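Local atomic coordinates of acetylacetone-cleaving enzyme (Acinetobacter johnsonii, PDB entry 3BAL), a protein that cleaves acetylacetone with one molecule of oxygen to methylglyoxal and acetate, as an iron-dependent dioxygenase that works as a homotetramer. Residues H64-E78 with K106-L120. Numbering follows the deposited sequence.
Sequences HAGPGEYFLTKGKME and KTFFPVESQFYMTFL. With ZN (zinc ion), chain E.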
loop_
_atom_site.group_PDB
_atom_site.type_symbol
_atom_site.label_atom_id
_atom_site.label_comp_id
_atom_site.label_asym_id
_atom_site.label_seq_id
_atom_site.Cartn_x
_atom_site.Cartn_y
_atom_site.Cartn_z
ATOM N N HIS A 64 4.089 9.818 -12.574
ATOM C CA HIS A 64 3.546 9.252 -11.339
ATOM C C HIS A 64 4.400 8.056 -10.932
ATOM O O HIS A 64 4.484 7.063 -11.656
ATOM C CB HIS A 64 2.098 8.797 -11.547
ATOM C CG HIS A 64 1.123 9.927 -11.605
ATOM N ND1 HIS A 64 0.284 10.241 -10.556
ATOM C CD2 HIS A 64 0.909 10.867 -12.555
ATOM C CE1 HIS A 64 -0.403 11.331 -10.857
ATOM N NE2 HIS A 64 -0.042 11.730 -12.063
ATOM N N ALA A 65 5.052 8.161 -9.778
ATOM C CA ALA A 65 5.901 7.079 -9.294
ATOM C C ALA A 65 5.065 5.874 -8.840
ATOM O O ALA A 65 5.530 4.732 -8.885
ATOM C CB ALA A 65 6.767 7.585 -8.147
ATOM N N GLY A 66 3.839 6.147 -8.394
ATOM C CA GLY A 66 2.945 5.099 -7.933
ATOM C C GLY A 66 1.532 5.362 -8.425
ATOM O O GLY A 66 1.294 6.376 -9.081
ATOM N N PRO A 67 0.563 4.481 -8.122
ATOM C CA PRO A 67 -0.821 4.672 -8.569
ATOM C C PRO A 67 -1.523 5.886 -7.964
ATOM O O PRO A 67 -1.298 6.238 -6.805
ATOM C CB PRO A 67 -1.487 3.362 -8.161
ATOM C CG PRO A 67 -0.781 3.028 -6.876
ATOM C CD PRO A 67 0.672 3.288 -7.260
ATOM N N GLY A 68 -2.375 6.516 -8.769
ATOM C CA GLY A 68 -3.146 7.668 -8.326
ATOM C C GLY A 68 -4.572 7.508 -8.830
ATOM O O GLY A 68 -4.779 6.993 -9.936
ATOM N N GLU A 69 -5.555 7.937 -8.033
ATOM C CA GLU A 69 -6.972 7.819 -8.411
ATOM C C GLU A 69 -7.708 9.144 -8.290
ATOM O O GLU A 69 -7.664 9.771 -7.240
ATOM C CB GLU A 69 -7.670 6.781 -7.520
ATOM C CG GLU A 69 -7.116 5.385 -7.684
ATOM C CD GLU A 69 -7.876 4.367 -6.881
ATOM O OE1 GLU A 69 -8.987 3.976 -7.296
ATOM O OE2 GLU A 69 -7.365 3.963 -5.818
ATOM N N TYR A 70 -8.401 9.562 -9.343
ATOM C CA TYR A 70 -9.114 10.831 -9.292
ATOM C C TYR A 70 -10.635 10.751 -9.480
ATOM O O TYR A 70 -11.159 9.875 -10.180
ATOM C CB TYR A 70 -8.514 11.808 -10.322
ATOM C CG TYR A 70 -8.768 11.445 -11.778
ATOM C CD1 TYR A 70 -10.014 11.671 -12.372
ATOM C CD2 TYR A 70 -7.769 10.856 -12.556
ATOM C CE1 TYR A 70 -10.262 11.317 -13.700
ATOM C CE2 TYR A 70 -8.005 10.498 -13.883
ATOM C CZ TYR A 70 -9.257 10.729 -14.451
ATOM O OH TYR A 70 -9.504 10.345 -15.750
ATOM N N PHE A 71 -11.331 11.681 -8.833
ATOM C CA PHE A 71 -12.780 11.796 -8.928
ATOM C C PHE A 71 -13.035 13.227 -9.426
ATOM O O PHE A 71 -12.931 14.191 -8.654
ATOM C CB PHE A 71 -13.425 11.578 -7.546
ATOM C CG PHE A 71 -14.942 11.715 -7.531
ATOM C CD1 PHE A 71 -15.619 11.898 -6.324
ATOM C CD2 PHE A 71 -15.682 11.696 -8.712
ATOM C CE1 PHE A 71 -17.014 12.063 -6.295
ATOM C CE2 PHE A 71 -17.073 11.861 -8.696
ATOM C CZ PHE A 71 -17.735 12.047 -7.484
ATOM N N LEU A 72 -13.338 13.362 -10.718
ATOM C CA LEU A 72 -13.603 14.669 -11.314
ATOM C C LEU A 72 -15.037 15.028 -10.971
ATOM O O LEU A 72 -15.979 14.411 -11.476
ATOM C CB LEU A 72 -13.433 14.607 -12.836
ATOM C CG LEU A 72 -13.638 15.890 -13.644
ATOM C CD1 LEU A 72 -12.590 16.927 -13.265
ATOM C CD2 LEU A 72 -13.539 15.561 -15.115
ATOM N N THR A 73 -15.207 16.031 -10.117
ATOM C CA THR A 73 -16.543 16.429 -9.685
ATOM C C THR A 73 -17.163 17.530 -10.513
ATOM O O THR A 73 -18.380 17.714 -10.488
ATOM C CB THR A 73 -16.532 16.869 -8.212
ATOM O OG1 THR A 73 -15.538 17.881 -8.029
ATOM C CG2 THR A 73 -16.215 15.685 -7.308
ATOM N N LYS A 74 -16.334 18.256 -11.253
ATOM C CA LYS A 74 -16.832 19.347 -12.078
ATOM C C LYS A 74 -15.902 19.654 -13.245
ATOM O O LYS A 74 -14.682 19.575 -13.114
ATOM C CB LYS A 74 -17.003 20.605 -11.219
ATOM C CG LYS A 74 -17.508 21.811 -11.987
ATOM C CD LYS A 74 -17.543 23.044 -11.105
ATOM C CE LYS A 74 -18.135 24.229 -11.859
ATOM N NZ LYS A 74 -19.519 23.922 -12.365
ATOM N N GLY A 75 -16.488 19.988 -14.390
ATOM C CA GLY A 75 -15.682 20.337 -15.548
ATOM C C GLY A 75 -15.271 19.215 -16.480
ATOM O O GLY A 75 -16.005 18.249 -16.682
ATOM N N LYS A 76 -14.077 19.363 -17.054
ATOM C CA LYS A 76 -13.512 18.400 -17.998
ATOM C C LYS A 76 -11.988 18.407 -17.843
ATOM O O LYS A 76 -11.395 19.464 -17.620
ATOM C CB LYS A 76 -13.883 18.809 -19.423
ATOM C CG LYS A 76 -15.367 19.004 -19.634
ATOM C CD LYS A 76 -15.605 19.992 -20.742
ATOM C CE LYS A 76 -15.480 19.347 -22.083
ATOM N NZ LYS A 76 -16.830 19.471 -22.696
ATOM N N MET A 77 -11.357 17.240 -17.975
ATOM C CA MET A 77 -9.900 17.124 -17.826
ATOM C C MET A 77 -9.258 16.240 -18.911
ATOM O O MET A 77 -9.658 15.093 -19.090
ATOM C CB MET A 77 -9.571 16.566 -16.431
ATOM C CG MET A 77 -8.092 16.298 -16.172
ATOM S SD MET A 77 -7.782 15.801 -14.467
ATOM C CE MET A 77 -8.452 14.138 -14.499
ATOM N N GLU A 78 -8.273 16.785 -19.628
ATOM C CA GLU A 78 -7.570 16.049 -20.683
ATOM C C GLU A 78 -6.294 15.437 -20.117
ATOM O O GLU A 78 -5.333 16.147 -19.834
ATOM C CB GLU A 78 -7.218 16.979 -21.851
ATOM C CG GLU A 78 -8.390 17.340 -22.764
ATOM C CD GLU A 78 -8.085 18.525 -23.676
ATOM O OE1 GLU A 78 -6.896 18.782 -23.954
ATOM O OE2 GLU A 78 -9.035 19.198 -24.125
ATOM N N LYS A 106 1.157 17.557 -19.970
ATOM C CA LYS A 106 0.440 18.795 -19.689
ATOM C C LYS A 106 -1.058 18.543 -19.428
ATOM O O LYS A 106 -1.900 18.856 -20.269
ATOM C CB LYS A 106 0.628 19.767 -20.870
ATOM C CG LYS A 106 0.155 21.196 -20.615
ATOM C CD LYS A 106 0.456 22.091 -21.807
ATOM C CE LYS A 106 -0.003 23.515 -21.553
ATOM N NZ LYS A 106 0.177 24.409 -22.732
ATOM N N THR A 107 -1.388 17.961 -18.275
ATOM C CA THR A 107 -2.790 17.716 -17.941
ATOM C C THR A 107 -3.479 19.079 -18.085
ATOM O O THR A 107 -3.084 20.050 -17.431
ATOM C CB THR A 107 -2.934 17.164 -16.501
ATOM O OG1 THR A 107 -2.312 15.876 -16.425
ATOM C CG2 THR A 107 -4.401 17.027 -16.116
ATOM N N PHE A 108 -4.511 19.134 -18.930
ATOM C CA PHE A 108 -5.213 20.380 -19.263
ATOM C C PHE A 108 -6.714 20.472 -18.934
ATOM O O PHE A 108 -7.468 19.513 -19.127
ATOM C CB PHE A 108 -5.008 20.626 -20.767
ATOM C CG PHE A 108 -5.480 21.965 -21.255
ATOM C CD1 PHE A 108 -4.780 23.123 -20.937
ATOM C CD2 PHE A 108 -6.612 22.066 -22.057
ATOM C CE1 PHE A 108 -5.197 24.366 -21.414
ATOM C CE2 PHE A 108 -7.041 23.305 -22.538
ATOM C CZ PHE A 108 -6.333 24.455 -22.216
ATOM N N PHE A 109 -7.145 21.646 -18.470
ATOM C CA PHE A 109 -8.552 21.883 -18.135
ATOM C C PHE A 109 -9.171 22.932 -19.065
ATOM O O PHE A 109 -9.034 24.134 -18.847
ATOM C CB PHE A 109 -8.670 22.330 -16.684
ATOM C CG PHE A 109 -8.083 21.350 -15.721
ATOM C CD1 PHE A 109 -6.726 21.387 -15.411
ATOM C CD2 PHE A 109 -8.867 20.339 -15.179
ATOM C CE1 PHE A 109 -6.162 20.431 -14.580
ATOM C CE2 PHE A 109 -8.312 19.371 -14.343
ATOM C CZ PHE A 109 -6.958 19.417 -14.044
ATOM N N PRO A 110 -9.874 22.478 -20.116
ATOM C CA PRO A 110 -10.532 23.330 -21.122
ATOM C C PRO A 110 -11.629 24.235 -20.562
ATOM O O PRO A 110 -11.936 25.277 -21.134
ATOM C CB PRO A 110 -11.109 22.312 -22.111
ATOM C CG PRO A 110 -10.284 21.064 -21.879
ATOM C CD PRO A 110 -10.147 21.052 -20.391
ATOM N N VAL A 111 -12.192 23.818 -19.435
ATOM C CA VAL A 111 -13.280 24.528 -18.791
ATOM C C VAL A 111 -13.046 24.563 -17.271
ATOM O O VAL A 111 -12.293 23.742 -16.751
ATOM C CB VAL A 111 -14.604 23.790 -19.135
ATOM C CG1 VAL A 111 -15.068 22.964 -17.944
ATOM C CG2 VAL A 111 -15.642 24.749 -19.633
ATOM N N GLU A 112 -13.663 25.502 -16.555
ATOM C CA GLU A 112 -13.456 25.549 -15.104
ATOM C C GLU A 112 -13.831 24.201 -14.483
ATOM O O GLU A 112 -14.969 23.743 -14.611
ATOM C CB GLU A 112 -14.276 26.655 -14.457
ATOM C CG GLU A 112 -13.925 26.827 -12.988
ATOM C CD GLU A 112 -14.248 28.206 -12.468
ATOM O OE1 GLU A 112 -15.447 28.570 -12.441
ATOM O OE2 GLU A 112 -13.297 28.929 -12.086
ATOM N N SER A 113 -12.876 23.582 -13.790
ATOM C CA SER A 113 -13.076 22.259 -13.206
ATOM C C SER A 113 -12.689 22.099 -11.730
ATOM O O SER A 113 -12.134 23.005 -11.104
ATOM C CB SER A 113 -12.276 21.239 -14.030
ATOM O OG SER A 113 -12.421 21.467 -15.420
ATOM N N GLN A 114 -12.994 20.917 -11.197
ATOM C CA GLN A 114 -12.645 20.541 -9.827
ATOM C C GLN A 114 -12.457 19.020 -9.784
ATOM O O GLN A 114 -13.228 18.275 -10.394
ATOM C CB GLN A 114 -13.738 20.947 -8.816
ATOM C CG GLN A 114 -13.454 20.436 -7.378
ATOM C CD GLN A 114 -14.509 20.829 -6.340
ATOM O OE1 GLN A 114 -14.509 21.953 -5.823
ATOM N NE2 GLN A 114 -15.409 19.898 -6.025
ATOM N N PHE A 115 -11.415 18.569 -9.090
ATOM C CA PHE A 115 -11.164 17.142 -8.944
ATOM C C PHE A 115 -10.450 16.818 -7.627
ATOM O O PHE A 115 -9.618 17.590 -7.137
ATOM C CB PHE A 115 -10.379 16.589 -10.156
ATOM C CG PHE A 115 -8.905 16.919 -10.152
ATOM C CD1 PHE A 115 -7.979 16.021 -9.634
ATOM C CD2 PHE A 115 -8.442 18.112 -10.697
ATOM C CE1 PHE A 115 -6.607 16.305 -9.660
ATOM C CE2 PHE A 115 -7.077 18.406 -10.728
ATOM C CZ PHE A 115 -6.159 17.500 -10.210
ATOM N N TYR A 116 -10.824 15.672 -7.063
ATOM C CA TYR A 116 -10.292 15.130 -5.815
ATOM C C TYR A 116 -9.358 13.981 -6.234
ATOM O O TYR A 116 -9.691 13.222 -7.141
ATOM C CB TYR A 116 -11.466 14.590 -4.983
ATOM C CG TYR A 116 -11.095 13.697 -3.812
ATOM C CD1 TYR A 116 -10.910 14.223 -2.532
ATOM C CD2 TYR A 116 -10.967 12.311 -3.978
ATOM C CE1 TYR A 116 -10.612 13.384 -1.442
ATOM C CE2 TYR A 116 -10.667 11.472 -2.897
ATOM C CZ TYR A 116 -10.495 12.013 -1.634
ATOM O OH TYR A 116 -10.219 11.188 -0.565
ATOM N N MET A 117 -8.205 13.843 -5.588
ATOM C CA MET A 117 -7.284 12.779 -5.967
ATOM C C MET A 117 -6.398 12.282 -4.823
ATOM O O MET A 117 -5.970 13.057 -3.956
ATOM C CB MET A 117 -6.417 13.266 -7.139
ATOM C CG MET A 117 -5.463 12.240 -7.747
ATOM S SD MET A 117 -4.912 12.750 -9.422
ATOM C CE MET A 117 -4.085 11.249 -10.025
ATOM N N THR A 118 -6.134 10.978 -4.828
ATOM C CA THR A 118 -5.269 10.343 -3.837
ATOM C C THR A 118 -4.023 9.879 -4.595
ATOM O O THR A 118 -4.128 9.428 -5.741
ATOM C CB THR A 118 -5.966 9.119 -3.168
ATOM O OG1 THR A 118 -6.502 8.252 -4.177
ATOM C CG2 THR A 118 -7.101 9.572 -2.259
ATOM N N PHE A 119 -2.851 10.013 -3.974
ATOM C CA PHE A 119 -1.591 9.608 -4.605
ATOM C C PHE A 119 -0.780 8.676 -3.705
ATOM O O PHE A 119 -0.726 8.869 -2.490
ATOM C CB PHE A 119 -0.675 10.815 -4.910
ATOM C CG PHE A 119 -1.360 11.981 -5.579
ATOM C CD1 PHE A 119 -2.041 12.935 -4.824
ATOM C CD2 PHE A 119 -1.294 12.147 -6.963
ATOM C CE1 PHE A 119 -2.643 14.040 -5.432
ATOM C CE2 PHE A 119 -1.895 13.248 -7.583
ATOM C CZ PHE A 119 -2.573 14.199 -6.813
ATOM N N LEU A 120 -0.154 7.669 -4.306
ATOM C CA LEU A 120 0.716 6.761 -3.569
ATOM C C LEU A 120 2.108 7.066 -4.123
ATOM O O LEU A 120 2.380 6.863 -5.312
ATOM C CB LEU A 120 0.362 5.288 -3.826
ATOM C CG LEU A 120 1.240 4.281 -3.055
ATOM C CD1 LEU A 120 1.139 4.547 -1.559
ATOM C CD2 LEU A 120 0.806 2.864 -3.369
HETATM ZN ZN ZN E . -0.567 13.414 -13.152
HETATM O O HOH W 1 2.775 8.699 -7.341
HETATM O O HOH W 2 -9.448 8.904 -5.033
HETATM O O HOH W 3 -5.792 5.720 -4.250
HETATM O O HOH W 4 -3.435 16.160 -21.778
#
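With CG anti to the backbone N (chi1 176°) and chi2 also extended, M77 lays its sulfur over one face of the F115 ring, SD standing 4.5 Å from the ring centroid. The same side chain runs alongside F109: M77 CG touches F109 CE2 at 3.6 Å, and the sulfur makes a second, oblique Met-aromatic contact with that ring, while the bend at chi3 (73°) turns M77 CE over a face of the Y70 ring. M117, extended through its whole length (chi3 -169°), passes Y70 CB with its sulfur and brings CE to 3.8 Å from H64 CE1. The F119 ring meets the edge of the same imidazole, whose NE2 binds zinc at 2.1 Å; H62 and H104 are the other protein ligands. Backbone bonds join strands 68-74 and 113-120 antiparallel, F71 and Y116 forming a hydrogen-bonded pair. At the far end Q114 O accepts from both T73 N and K74 N, which approach from the same face of its carbonyl plane: a classic beta bulge. Beyond it S113 OG, donating to V111 O, receives K76 N at 3.1 Å. On the opposite face of the sheet F71 and Y116 stack with Y116 and F71 of a second subunit. Antiparallel strands with an apolar interior beside a three-histidine metal site are characteristic of the cupin jelly roll.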